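Local coordinates for phosphatidylethanolamine-binding protein, putative (Plasmodium falciparum, PDB 2R77) that probably binds phosphatidylethanolamine-type lipid head groups and may regulate protein kinases, at residues G83-V87 and S112-T116; I107-S112 and V128-V134; P136-T142 and E171-T175; G143-S148 and W201-E205. All blocks are in the same frame, centred on the assembly; numbering follows the deposited sequence.

Interaction 1: G83-V87 and S112-T116; sequences GYCFV and SGIKT
Phe86 and Ile114 pair across the base of the antiparallel hairpin formed by strands 84-95 and 104-114. Phe86 N donates to Ile114 O at 2.9 Å, near a lone pair and almost straight (165°). The return bond, Ile114 N to Phe86 O, is longer at 3.3 Å. The two side chains lie on one face of the sheet and cross at about a right angle, with Phe86 CB 3.8 Å from Ile114 CB. Ile114 CG2 reaches the edge of the Phe86 ring, and Phe76 meets that ring from outside the pair. Cys85 turns the other way, and its CA lies 3.4 Å from Ile114 O. Val87 CG2 rests 3.5 Å from Ser112 OG, whose hydrogen bond goes to Lys159 O.

The other end is loose and wet. Lys115 bends at its last two torsions (chi3 86°, chi4 75°) and meets Gly83 and Tyr84 through water. Its NZ donates to one water 2.9 Å away that also accepts from Gly83 N. A second water accepts from Lys115 NZ and donates to Tyr84 O. The direct bonds thus fix the pairing of Phe86 with Ile114, while the water-linked lysine could probably shift without disturbing it.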
loop_
_atom_site.group_PDB
_atom_site.type_symbol
_atom_site.label_atom_id
_atom_site.label_comp_id
_atom_site.label_asym_id
_atom_site.label_seq_id
_atom_site.Cartn_x
_atom_site.Cartn_y
_atom_site.Cartn_z
ATOM N N GLY A 83 0.343 -21.755 -5.318
ATOM C CA GLY A 83 1.610 -21.762 -4.597
ATOM C C GLY A 83 2.028 -20.417 -4.017
ATOM O O GLY A 83 3.026 -20.324 -3.287
ATOM N N TYR A 84 1.236 -19.394 -4.325
ATOM C CA TYR A 84 1.543 -18.016 -3.916
ATOM C C TYR A 84 0.418 -17.383 -3.106
ATOM O O TYR A 84 -0.726 -17.816 -3.171
ATOM C CB TYR A 84 1.849 -17.149 -5.158
ATOM C CG TYR A 84 3.211 -17.447 -5.771
ATOM C CD1 TYR A 84 4.329 -16.677 -5.439
ATOM C CD2 TYR A 84 3.384 -18.517 -6.652
ATOM C CE1 TYR A 84 5.602 -16.941 -5.984
ATOM C CE2 TYR A 84 4.643 -18.801 -7.210
ATOM C CZ TYR A 84 5.751 -18.016 -6.866
ATOM O OH TYR A 84 7.000 -18.279 -7.405
ATOM N N CYS A 85 0.780 -16.356 -2.336
ATOM C CA CYS A 85 -0.246 -15.514 -1.732
ATOM C C CYS A 85 0.073 -14.051 -1.998
ATOM O O CYS A 85 1.205 -13.704 -2.350
ATOM C CB CYS A 85 -0.324 -15.762 -0.238
ATOM S SG CYS A 85 1.194 -15.347 0.600
ATOM N N PHE A 86 -0.959 -13.219 -1.865
ATOM C CA PHE A 86 -0.807 -11.767 -1.941
ATOM C C PHE A 86 -0.295 -11.238 -0.605
ATOM O O PHE A 86 -0.652 -11.744 0.484
ATOM C CB PHE A 86 -2.129 -11.068 -2.266
ATOM C CG PHE A 86 -2.658 -11.351 -3.645
ATOM C CD1 PHE A 86 -1.788 -11.465 -4.720
ATOM C CD2 PHE A 86 -4.016 -11.455 -3.864
ATOM C CE1 PHE A 86 -2.255 -11.699 -6.005
ATOM C CE2 PHE A 86 -4.507 -11.704 -5.155
ATOM C CZ PHE A 86 -3.620 -11.821 -6.220
ATOM N N VAL A 87 0.563 -10.221 -0.706
ATOM C CA VAL A 87 0.906 -9.364 0.416
ATOM C C VAL A 87 0.355 -7.997 0.058
ATOM O O VAL A 87 0.553 -7.520 -1.056
ATOM C CB VAL A 87 2.414 -9.257 0.625
ATOM C CG1 VAL A 87 2.715 -8.368 1.844
ATOM C CG2 VAL A 87 3.014 -10.661 0.807
ATOM N N SER A 112 -0.258 -10.416 4.990
ATOM C CA SER A 112 0.200 -11.475 4.104
ATOM C C SER A 112 -0.721 -12.703 4.175
ATOM O O SER A 112 -1.765 -12.688 4.851
ATOM C CB SER A 112 1.644 -11.824 4.446
ATOM O OG SER A 112 2.220 -12.748 3.541
ATOM N N GLY A 113 -0.351 -13.744 3.431
ATOM C CA GLY A 113 -1.079 -14.998 3.482
ATOM C C GLY A 113 -2.430 -14.958 2.787
ATOM O O GLY A 113 -3.274 -15.846 3.006
ATOM N N ILE A 114 -2.632 -13.943 1.944
ATOM C CA ILE A 114 -3.894 -13.745 1.227
ATOM C C ILE A 114 -4.085 -14.683 0.024
ATOM O O ILE A 114 -3.403 -14.560 -1.000
ATOM C CB ILE A 114 -4.082 -12.253 0.787
ATOM C CG1 ILE A 114 -4.099 -11.339 2.015
ATOM C CG2 ILE A 114 -5.362 -12.082 -0.021
ATOM C CD1 ILE A 114 -3.838 -9.876 1.691
ATOM N N LYS A 115 -5.034 -15.611 0.154
ATOM C CA LYS A 115 -5.325 -16.543 -0.934
ATOM C C LYS A 115 -6.672 -16.310 -1.611
ATOM O O LYS A 115 -6.898 -16.750 -2.745
ATOM C CB LYS A 115 -5.151 -17.989 -0.447
ATOM C CG LYS A 115 -3.670 -18.401 -0.420
ATOM C CD LYS A 115 -3.408 -19.639 0.442
ATOM C CE LYS A 115 -3.615 -20.937 -0.338
ATOM N NZ LYS A 115 -2.499 -21.215 -1.289
ATOM N N THR A 116 -7.562 -15.585 -0.947
ATOM C CA THR A 116 -8.887 -15.392 -1.496
ATOM C C THR A 116 -9.156 -13.905 -1.763
ATOM O O THR A 116 -8.363 -13.043 -1.366
ATOM C CB THR A 116 -9.973 -16.069 -0.604
ATOM O OG1 THR A 116 -9.930 -15.512 0.716
ATOM C CG2 THR A 116 -9.688 -17.585 -0.499
HETATM O O HOH W 1 -1.979 -22.211 -3.921
HETATM O O HOH W 2 -2.456 -19.725 -3.480
#

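Interaction 2: I107-S112 and V128-V134; sequences IHWVVS and VTILPYV
His108 and Val134 grip each other twice. Val134 N donates to His108 O at 2.9 Å, and His108 ND1 donates to Val134 O at 2.8 Å. The acceptor lies near the imidazole plane, but the ND1 donor stands above the carbonyl plane of Val134. His108 NE2 probably bonds to Lys172 NZ, which would help fix the ring's rotation. At the far end Ser112 and Val128 exchange two backbone bonds, the shorter being Ser112 N to Val128 O at 2.7 Å.

Between them Val110 O accepts from both Ile130 N and Leu131 N, while Val110 N donates to Leu131 O. This is a classic beta bulge: Ile130 and Leu131 both face Val110, and the register slips by one before Val111 pairs with Thr129. Strand 128-131 is an edge strand, beside 104-114 in the five-stranded antiparallel sheet.

Trp109 carries the packing on one face. Its CG is anti to the backbone N (chi1 -174°), which sets the indole beside Tyr133. Tyr133 CB lies over the five-membered ring, 4.0 Å from its centroid, and the phenol turns its edge to the indole face with the planes at 79°. Leu131 O comes to the indole edge, 3.3 Å from Trp109 CD1. A water accepts from Trp109 NE1 and also bonds Thr129 OG1. On the other face Val110 CG2 and Leu131 CD1 lie side by side at 3.9 Å, and Ile130 CD1 reaches Ser112 CB at 3.6 Å.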
loop_
_atom_site.group_PDB
_atom_site.type_symbol
_atom_site.label_atom_id
_atom_site.label_comp_id
_atom_site.label_asym_id
_atom_site.label_seq_id
_atom_site.Cartn_x
_atom_site.Cartn_y
_atom_site.Cartn_z
ATOM N N ILE A 107 5.206 2.951 6.571
ATOM C CA ILE A 107 4.334 1.811 6.323
ATOM C C ILE A 107 3.227 1.794 7.368
ATOM O O ILE A 107 3.520 1.810 8.572
ATOM C CB ILE A 107 5.079 0.445 6.281
ATOM C CG1 ILE A 107 6.066 0.435 5.097
ATOM C CG2 ILE A 107 4.063 -0.693 6.160
ATOM C CD1 ILE A 107 6.736 -0.917 4.813
ATOM N N HIS A 108 1.981 1.772 6.884
ATOM C CA HIS A 108 0.780 1.788 7.714
ATOM C C HIS A 108 0.108 0.427 7.979
ATOM O O HIS A 108 -0.667 0.310 8.927
ATOM C CB HIS A 108 -0.259 2.754 7.110
ATOM C CG HIS A 108 0.081 4.196 7.316
ATOM N ND1 HIS A 108 -0.471 4.956 8.330
ATOM C CD2 HIS A 108 0.959 5.001 6.675
ATOM C CE1 HIS A 108 0.037 6.176 8.280
ATOM N NE2 HIS A 108 0.898 6.231 7.280
ATOM N N TRP A 109 0.396 -0.590 7.153
ATOM C CA TRP A 109 -0.363 -1.826 7.226
ATOM C C TRP A 109 0.329 -2.845 6.335
ATOM O O TRP A 109 0.697 -2.534 5.203
ATOM C CB TRP A 109 -1.806 -1.553 6.750
ATOM C CG TRP A 109 -2.775 -2.679 6.885
ATOM C CD1 TRP A 109 -2.801 -3.669 7.862
ATOM C CD2 TRP A 109 -3.926 -2.881 6.075
ATOM N NE1 TRP A 109 -3.900 -4.490 7.667
ATOM C CE2 TRP A 109 -4.596 -4.045 6.574
ATOM C CE3 TRP A 109 -4.458 -2.215 4.955
ATOM C CZ2 TRP A 109 -5.773 -4.536 5.992
ATOM C CZ3 TRP A 109 -5.629 -2.712 4.373
ATOM C CH2 TRP A 109 -6.264 -3.873 4.889
ATOM N N VAL A 110 0.556 -4.045 6.859
ATOM C CA VAL A 110 1.039 -5.141 6.025
ATOM C C VAL A 110 0.254 -6.407 6.390
ATOM O O VAL A 110 0.250 -6.829 7.558
ATOM C CB VAL A 110 2.565 -5.388 6.173
ATOM C CG1 VAL A 110 3.033 -6.583 5.301
ATOM C CG2 VAL A 110 3.371 -4.141 5.762
ATOM N N VAL A 111 -0.402 -6.971 5.383
ATOM C CA VAL A 111 -1.131 -8.233 5.540
ATOM C C VAL A 111 -0.609 -9.228 4.514
ATOM O O VAL A 111 -0.547 -8.927 3.311
ATOM C CB VAL A 111 -2.660 -8.074 5.328
ATOM C CG1 VAL A 111 -3.395 -9.371 5.746
ATOM C CG2 VAL A 111 -3.208 -6.934 6.122
ATOM N N SER A 112 -0.258 -10.416 4.990
ATOM C CA SER A 112 0.200 -11.475 4.104
ATOM C C SER A 112 -0.721 -12.703 4.175
ATOM O O SER A 112 -1.765 -12.688 4.851
ATOM C CB SER A 112 1.644 -11.824 4.446
ATOM O OG SER A 112 2.220 -12.748 3.541
ATOM N N VAL A 128 -2.442 -13.340 7.504
ATOM C CA VAL A 128 -1.513 -13.046 8.572
ATOM C C VAL A 128 -1.263 -11.525 8.551
ATOM O O VAL A 128 -0.752 -10.984 7.574
ATOM C CB VAL A 128 -0.174 -13.820 8.399
ATOM C CG1 VAL A 128 0.779 -13.498 9.543
ATOM C CG2 VAL A 128 -0.443 -15.343 8.333
ATOM N N THR A 129 -1.684 -10.844 9.608
ATOM C CA THR A 129 -1.443 -9.413 9.717
ATOM C C THR A 129 -0.060 -9.214 10.315
ATOM O O THR A 129 0.148 -9.442 11.510
ATOM C CB THR A 129 -2.539 -8.724 10.572
ATOM O OG1 THR A 129 -3.805 -8.919 9.942
ATOM C CG2 THR A 129 -2.258 -7.236 10.700
ATOM N N ILE A 130 0.891 -8.802 9.476
ATOM C CA ILE A 130 2.266 -8.611 9.899
ATOM C C ILE A 130 2.461 -7.282 10.640
ATOM O O ILE A 130 3.063 -7.251 11.728
ATOM C CB ILE A 130 3.253 -8.729 8.717
ATOM C CG1 ILE A 130 3.067 -10.094 8.030
ATOM C CG2 ILE A 130 4.675 -8.521 9.188
ATOM C CD1 ILE A 130 3.872 -10.286 6.812
ATOM N N LEU A 131 1.948 -6.205 10.044
ATOM C CA LEU A 131 1.939 -4.897 10.702
ATOM C C LEU A 131 0.484 -4.412 10.745
ATOM O O LEU A 131 -0.157 -4.306 9.716
ATOM C CB LEU A 131 2.846 -3.902 9.948
ATOM C CG LEU A 131 4.351 -4.194 9.947
ATOM C CD1 LEU A 131 5.121 -3.138 9.151
ATOM C CD2 LEU A 131 4.881 -4.316 11.407
ATOM N N PRO A 132 -0.053 -4.145 11.947
ATOM C CA PRO A 132 -1.475 -3.808 12.059
ATOM C C PRO A 132 -1.785 -2.439 11.442
ATOM O O PRO A 132 -0.890 -1.584 11.337
ATOM C CB PRO A 132 -1.701 -3.738 13.568
ATOM C CG PRO A 132 -0.391 -3.350 14.096
ATOM C CD PRO A 132 0.615 -4.093 13.256
ATOM N N TYR A 133 -3.038 -2.238 11.055
ATOM C CA TYR A 133 -3.454 -1.007 10.414
ATOM C C TYR A 133 -3.329 0.183 11.350
ATOM O O TYR A 133 -3.856 0.154 12.471
ATOM C CB TYR A 133 -4.916 -1.099 9.940
ATOM C CG TYR A 133 -5.386 0.159 9.227
ATOM C CD1 TYR A 133 -5.258 0.276 7.834
ATOM C CD2 TYR A 133 -5.925 1.238 9.937
ATOM C CE1 TYR A 133 -5.674 1.422 7.158
ATOM C CE2 TYR A 133 -6.373 2.398 9.270
ATOM C CZ TYR A 133 -6.238 2.484 7.888
ATOM O OH TYR A 133 -6.625 3.609 7.195
ATOM N N VAL A 134 -2.683 1.235 10.862
ATOM C CA VAL A 134 -2.653 2.535 11.547
ATOM C C VAL A 134 -3.125 3.564 10.514
ATOM O O VAL A 134 -2.644 3.560 9.363
ATOM C CB VAL A 134 -1.224 2.899 12.024
ATOM C CG1 VAL A 134 -1.175 4.321 12.564
ATOM C CG2 VAL A 134 -0.741 1.918 13.066
HETATM O O HOH W 3 -5.314 -6.754 8.800
#

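Interaction 3: P136-T142 and E171-T175; sequences PSIKKGT and EKYIT
Lys172 and Tyr173 reach across to 136-139, one by its charge and one by its ring. Lys172 NZ donates to Pro136 O at 2.8 Å, nearly in line with the carbonyl. The lysine is fully extended, with CG anti to the backbone N (chi1 -168°), and its CD passes 3.8 Å from Ser137 O on the way. Two contacts define the place of the Tyr173 ring. Lys139 CB lies over one face, 3.6 Å from the ring centroid, in a CH-pi contact. Ser137 O comes to the ring edge near its plane, 3.1 Å from Tyr173 CE2. The ammonium end of Lys139 leads away, so the aliphatic chain, CB and CD, does the touching.

Further direct partners position the two side chains. Lys172 NZ forms a salt bridge with Asp92, which would probably favour the charged lysine. Tyr173 OH bonds to Pro96 O, and Tyr95 meets the phenol ring edge-to-face. These partners belong to the DPDxP sequence of the family, which in relatives borders the anion-binding ligand site; a like role here is only probable. Thr142 OG1 donates to Lys139 O at 2.7 Å, tying the far side of the turn to the residue under the ring. Ser137 OG is held by Gly135 O.

Neither segment is helix or strand. The loop 136-142 runs between strands 128-131 and 148-155, while 171-175 lies between strand 148-155 and helix 185-191. Through Asp92 and His108 the lysine ties these loops to strands 84-95 and 104-114.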
loop_
_atom_site.group_PDB
_atom_site.type_symbol
_atom_site.label_atom_id
_atom_site.label_comp_id
_atom_site.label_asym_id
_atom_site.label_seq_id
_atom_site.Cartn_x
_atom_site.Cartn_y
_atom_site.Cartn_z
ATOM N N PRO A 136 -3.869 7.055 8.281
ATOM C CA PRO A 136 -2.905 7.981 7.638
ATOM C C PRO A 136 -2.149 8.944 8.569
ATOM O O PRO A 136 -0.978 9.165 8.323
ATOM C CB PRO A 136 -3.755 8.731 6.616
ATOM C CG PRO A 136 -4.782 7.701 6.189
ATOM C CD PRO A 136 -5.116 6.940 7.494
ATOM N N SER A 137 -2.800 9.532 9.582
ATOM C CA SER A 137 -2.108 10.382 10.580
ATOM C C SER A 137 -1.244 11.482 9.930
ATOM O O SER A 137 -0.070 11.665 10.264
ATOM C CB SER A 137 -1.255 9.508 11.528
ATOM O OG SER A 137 -2.015 8.406 12.013
ATOM N N ILE A 138 -1.856 12.223 9.020
ATOM C CA ILE A 138 -1.149 13.174 8.182
ATOM C C ILE A 138 -1.050 14.533 8.875
ATOM O O ILE A 138 -2.048 15.050 9.366
ATOM C CB ILE A 138 -1.855 13.274 6.799
ATOM C CG1 ILE A 138 -1.701 11.960 6.011
ATOM C CG2 ILE A 138 -1.321 14.476 5.972
ATOM C CD1 ILE A 138 -2.551 11.909 4.735
ATOM N N LYS A 139 0.159 15.108 8.900
ATOM C CA LYS A 139 0.358 16.423 9.504
ATOM C C LYS A 139 -0.249 17.485 8.589
ATOM O O LYS A 139 0.037 17.561 7.381
ATOM C CB LYS A 139 1.843 16.693 9.747
ATOM C CG LYS A 139 2.113 18.091 10.341
ATOM C CD LYS A 139 3.592 18.209 10.745
ATOM C CE LYS A 139 3.960 19.654 11.057
ATOM N NZ LYS A 139 3.128 20.196 12.167
ATOM N N LYS A 140 -1.116 18.320 9.158
ATOM C CA LYS A 140 -1.702 19.407 8.376
ATOM C C LYS A 140 -0.638 20.300 7.687
ATOM O O LYS A 140 0.430 20.577 8.235
ATOM C CB LYS A 140 -2.657 20.256 9.234
ATOM C CG LYS A 140 -3.980 19.517 9.635
ATOM C CD LYS A 140 -4.991 20.410 10.397
ATOM C CE LYS A 140 -4.490 20.867 11.789
ATOM N NZ LYS A 140 -4.067 19.802 12.774
ATOM N N GLY A 141 -0.931 20.694 6.459
ATOM C CA GLY A 141 -0.056 21.614 5.701
ATOM C C GLY A 141 1.185 20.945 5.136
ATOM O O GLY A 141 2.237 21.585 4.986
ATOM N N THR A 142 1.076 19.643 4.825
ATOM C CA THR A 142 2.184 18.893 4.219
ATOM C C THR A 142 1.777 18.277 2.863
ATOM O O THR A 142 2.291 17.208 2.463
ATOM C CB THR A 142 2.776 17.811 5.199
ATOM O OG1 THR A 142 1.773 16.820 5.484
ATOM C CG2 THR A 142 3.290 18.475 6.529
ATOM N N GLU A 171 5.223 6.913 17.399
ATOM C CA GLU A 171 4.044 7.398 16.658
ATOM C C GLU A 171 4.464 8.301 15.520
ATOM O O GLU A 171 5.356 9.143 15.675
ATOM C CB GLU A 171 3.100 8.188 17.577
ATOM C CG GLU A 171 2.412 7.341 18.651
ATOM C CD GLU A 171 1.265 8.098 19.303
ATOM O OE1 GLU A 171 1.520 8.910 20.208
ATOM O OE2 GLU A 171 0.115 7.868 18.894
ATOM N N LYS A 172 3.785 8.151 14.379
ATOM C CA LYS A 172 4.093 8.921 13.183
ATOM C C LYS A 172 4.137 10.414 13.518
ATOM O O LYS A 172 3.188 10.942 14.120
ATOM C CB LYS A 172 3.036 8.621 12.104
ATOM C CG LYS A 172 3.389 9.123 10.688
ATOM C CD LYS A 172 2.335 8.719 9.688
ATOM C CE LYS A 172 2.655 9.274 8.308
ATOM N NZ LYS A 172 1.617 8.895 7.295
ATOM N N TYR A 173 5.226 11.071 13.092
ATOM C CA TYR A 173 5.513 12.502 13.358
ATOM C C TYR A 173 5.971 12.829 14.779
ATOM O O TYR A 173 6.781 13.746 14.970
ATOM C CB TYR A 173 4.335 13.421 12.997
ATOM C CG TYR A 173 4.047 13.542 11.506
ATOM C CD1 TYR A 173 4.837 14.359 10.668
ATOM C CD2 TYR A 173 3.003 12.825 10.927
ATOM C CE1 TYR A 173 4.557 14.462 9.297
ATOM C CE2 TYR A 173 2.712 12.938 9.581
ATOM C CZ TYR A 173 3.493 13.742 8.768
ATOM O OH TYR A 173 3.177 13.818 7.434
ATOM N N ILE A 174 5.453 12.103 15.765
ATOM C CA ILE A 174 5.762 12.421 17.170
ATOM C C ILE A 174 7.186 12.034 17.531
ATOM O O ILE A 174 7.908 12.804 18.190
ATOM C CB ILE A 174 4.722 11.813 18.128
ATOM C CG1 ILE A 174 3.349 12.416 17.828
ATOM C CG2 ILE A 174 5.110 12.091 19.593
ATOM C CD1 ILE A 174 3.297 13.962 17.946
ATOM N N THR A 175 7.574 10.851 17.068
ATOM C CA THR A 175 8.907 10.299 17.269
ATOM C C THR A 175 9.670 10.295 15.949
ATOM O O THR A 175 9.096 10.022 14.890
ATOM C CB THR A 175 8.832 8.871 17.834
ATOM O OG1 THR A 175 8.273 8.905 19.158
ATOM C CG2 THR A 175 10.221 8.237 17.914
#

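Interaction 4: G143-S148 and W201-E205; sequences GLHRIS and WCQIE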
loop_
_atom_site.group_PDB
_atom_site.type_symbol
_atom_site.label_atom_id
_atom_site.label_comp_id
_atom_site.label_asym_id
_atom_site.label_seq_id
_atom_site.Cartn_x
_atom_site.Cartn_y
_atom_site.Cartn_z
ATOM N N GLY A 143 0.865 18.965 2.168
ATOM C CA GLY A 143 0.433 18.594 0.831
ATOM C C GLY A 143 -0.445 17.347 0.796
ATOM O O GLY A 143 -0.848 16.816 1.839
ATOM N N LEU A 144 -0.743 16.899 -0.425
ATOM C CA LEU A 144 -1.567 15.718 -0.669
ATOM C C LEU A 144 -0.689 14.452 -0.656
ATOM O O LEU A 144 0.105 14.195 -1.584
ATOM C CB LEU A 144 -2.257 15.855 -2.027
ATOM C CG LEU A 144 -3.402 16.871 -2.048
ATOM C CD1 LEU A 144 -3.725 17.268 -3.489
ATOM C CD2 LEU A 144 -4.689 16.408 -1.311
ATOM N N HIS A 145 -0.757 13.701 0.443
ATOM C CA HIS A 145 -0.007 12.452 0.520
ATOM C C HIS A 145 -0.642 11.383 -0.387
ATOM O O HIS A 145 -1.855 11.191 -0.356
ATOM C CB HIS A 145 0.061 11.959 1.962
ATOM C CG HIS A 145 0.817 12.863 2.888
ATOM N ND1 HIS A 145 1.650 12.383 3.882
ATOM C CD2 HIS A 145 0.801 14.216 3.026
ATOM C CE1 HIS A 145 2.169 13.411 4.548
ATOM N NE2 HIS A 145 1.671 14.529 4.040
ATOM N N ARG A 146 0.198 10.669 -1.139
ATOM C CA ARG A 146 -0.278 9.684 -2.111
ATOM C C ARG A 146 -0.381 8.325 -1.415
ATOM O O ARG A 146 0.430 7.417 -1.664
ATOM C CB ARG A 146 0.665 9.644 -3.321
ATOM C CG ARG A 146 0.584 10.954 -4.136
ATOM C CD ARG A 146 1.763 11.115 -5.066
ATOM N NE ARG A 146 2.987 11.500 -4.362
ATOM C CZ ARG A 146 4.130 11.828 -4.961
ATOM N NH1 ARG A 146 4.225 11.823 -6.302
ATOM N NH2 ARG A 146 5.187 12.157 -4.227
ATOM N N ILE A 147 -1.377 8.223 -0.543
ATOM C CA ILE A 147 -1.590 7.007 0.260
ATOM C C ILE A 147 -1.794 5.824 -0.698
ATOM O O ILE A 147 -2.699 5.829 -1.532
ATOM C CB ILE A 147 -2.799 7.177 1.249
ATOM C CG1 ILE A 147 -2.512 8.314 2.258
ATOM C CG2 ILE A 147 -3.068 5.879 2.011
ATOM C CD1 ILE A 147 -1.176 8.181 2.990
ATOM N N SER A 148 -0.930 4.821 -0.547
ATOM C CA SER A 148 -0.728 3.774 -1.546
ATOM C C SER A 148 -1.051 2.372 -1.051
ATOM O O SER A 148 -0.714 2.027 0.079
ATOM C CB SER A 148 0.728 3.837 -2.007
ATOM O OG SER A 148 0.926 4.984 -2.826
ATOM N N TRP A 201 -4.214 3.951 -5.341
ATOM C CA TRP A 201 -3.838 5.073 -4.474
ATOM C C TRP A 201 -4.903 6.143 -4.407
ATOM O O TRP A 201 -5.796 6.190 -5.235
ATOM C CB TRP A 201 -2.499 5.681 -4.899
ATOM C CG TRP A 201 -2.560 6.566 -6.153
ATOM C CD1 TRP A 201 -2.401 7.939 -6.207
ATOM C CD2 TRP A 201 -2.750 6.126 -7.512
ATOM N NE1 TRP A 201 -2.512 8.374 -7.525
ATOM C CE2 TRP A 201 -2.713 7.280 -8.340
ATOM C CE3 TRP A 201 -2.949 4.865 -8.111
ATOM C CZ2 TRP A 201 -2.872 7.209 -9.750
ATOM C CZ3 TRP A 201 -3.104 4.804 -9.533
ATOM C CH2 TRP A 201 -3.056 5.972 -10.316
ATOM N N CYS A 202 -4.797 6.987 -3.381
ATOM C CA CYS A 202 -5.638 8.179 -3.297
ATOM C C CYS A 202 -4.728 9.278 -2.779
ATOM O O CYS A 202 -3.545 9.033 -2.518
ATOM C CB CYS A 202 -6.846 7.957 -2.352
ATOM S SG CYS A 202 -6.298 7.486 -0.627
ATOM N N GLN A 203 -5.262 10.490 -2.660
ATOM C CA GLN A 203 -4.483 11.618 -2.144
ATOM C C GLN A 203 -5.227 12.236 -0.962
ATOM O O GLN A 203 -6.416 12.508 -1.042
ATOM C CB GLN A 203 -4.257 12.660 -3.231
ATOM C CG GLN A 203 -3.416 12.117 -4.353
ATOM C CD GLN A 203 -3.132 13.173 -5.401
ATOM O OE1 GLN A 203 -2.208 13.975 -5.263
ATOM N NE2 GLN A 203 -3.937 13.180 -6.464
ATOM N N ILE A 204 -4.528 12.391 0.154
ATOM C CA ILE A 204 -5.123 12.924 1.372
ATOM C C ILE A 204 -4.224 14.015 1.948
ATOM O O ILE A 204 -3.009 13.813 2.062
ATOM C CB ILE A 204 -5.336 11.780 2.432
ATOM C CG1 ILE A 204 -6.156 10.628 1.832
ATOM C CG2 ILE A 204 -6.026 12.320 3.697
ATOM C CD1 ILE A 204 -6.357 9.424 2.785
ATOM N N GLU A 205 -4.815 15.172 2.288
ATOM C CA GLU A 205 -4.045 16.237 2.942
ATOM C C GLU A 205 -4.482 16.435 4.398
ATOM O O GLU A 205 -5.556 15.946 4.808
ATOM C CB GLU A 205 -4.116 17.561 2.169
ATOM C CG GLU A 205 -5.499 18.210 2.097
ATOM C CD GLU A 205 -5.541 19.341 1.109
ATOM O OE1 GLU A 205 -4.456 19.845 0.698
ATOM O OE2 GLU A 205 -6.657 19.715 0.711
ATOM O OXT GLU A 205 -3.757 17.088 5.166
HETATM O O HOH W 4 -1.222 18.010 4.320
#
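His145 and Ile204 exchange two backbone hydrogen bonds as an antiparallel pair. His145 N donates to Ile204 O at 2.8 Å, and Ile204 N donates to His145 O at 3.0 Å. Farther along, Cys202 N donates to Ile147 O at 3.0 Å. Several CA-H...O contacts fill in between, one of them from Gln203 CA to His145 O, 3.2 Å. At the chain end one water lies within bonding distance of both Gly143 O and Glu205 OXT, part of the C-terminal carboxylate.

The two segments prolong the pairing of strand 148-155 with edge strand 196-201. Ser148 and Trp201 form a non-hydrogen-bonded pair there. Residues 143-146 match the GxHR signature of phosphatidylethanolamine-binding proteins. His145 ND1 bonds to Asp92 and Arg146 makes a salt bridge with Asp94, tying it to the DPDxP sequence, probably beside the ligand site as in relatives. Arg146 centres an inverse gamma turn, and Ser148 OG donates back to Arg146 O at 2.7 Å.

Side-chain packing falls on two sides. Ile147 CG1 meets Ile204 CD1 at 4.0 Å. Cys202 SG lies between its backbone N and carbonyl carbon (chi1 58°), which places it against Ile147 CB. On the other side Leu144 CD2 is 3.7 Å from Glu205 CB. Leu144 crosses Gln203 at about a right angle. Arg146 and Gln203 run side by side and touch through their CG atoms at 4.2 Å.

Other polar ends are taken up elsewhere in the chain. His145 NE2 bonds to Thr142, Gln203 NE2 to Gly59 O, and Trp201 NE1 to Asp28.

From the N terminus, interaction 1 closes first, joining the start of strand 84-95 to the end of strand 104-114. Interaction 2 opens before interaction 1 closes, so the two cross. They share Ser112, and Val87 packs on Val110 and Val111 between them. Interaction 2 adds 128-134 at one edge of the five-stranded sheet. Interactions 3 and 4 follow and also cross. Interaction 3 closes a loop back from 171-175, and interaction 4 brings the C terminus to 143-148 near the opposite edge. They touch through Tyr173 and His145, and through Ile138 and Ile204. His108 and Lys172 probably join interactions 2 and 3. Interaction 1 lies about 31 Å from interaction 3, centre to centre.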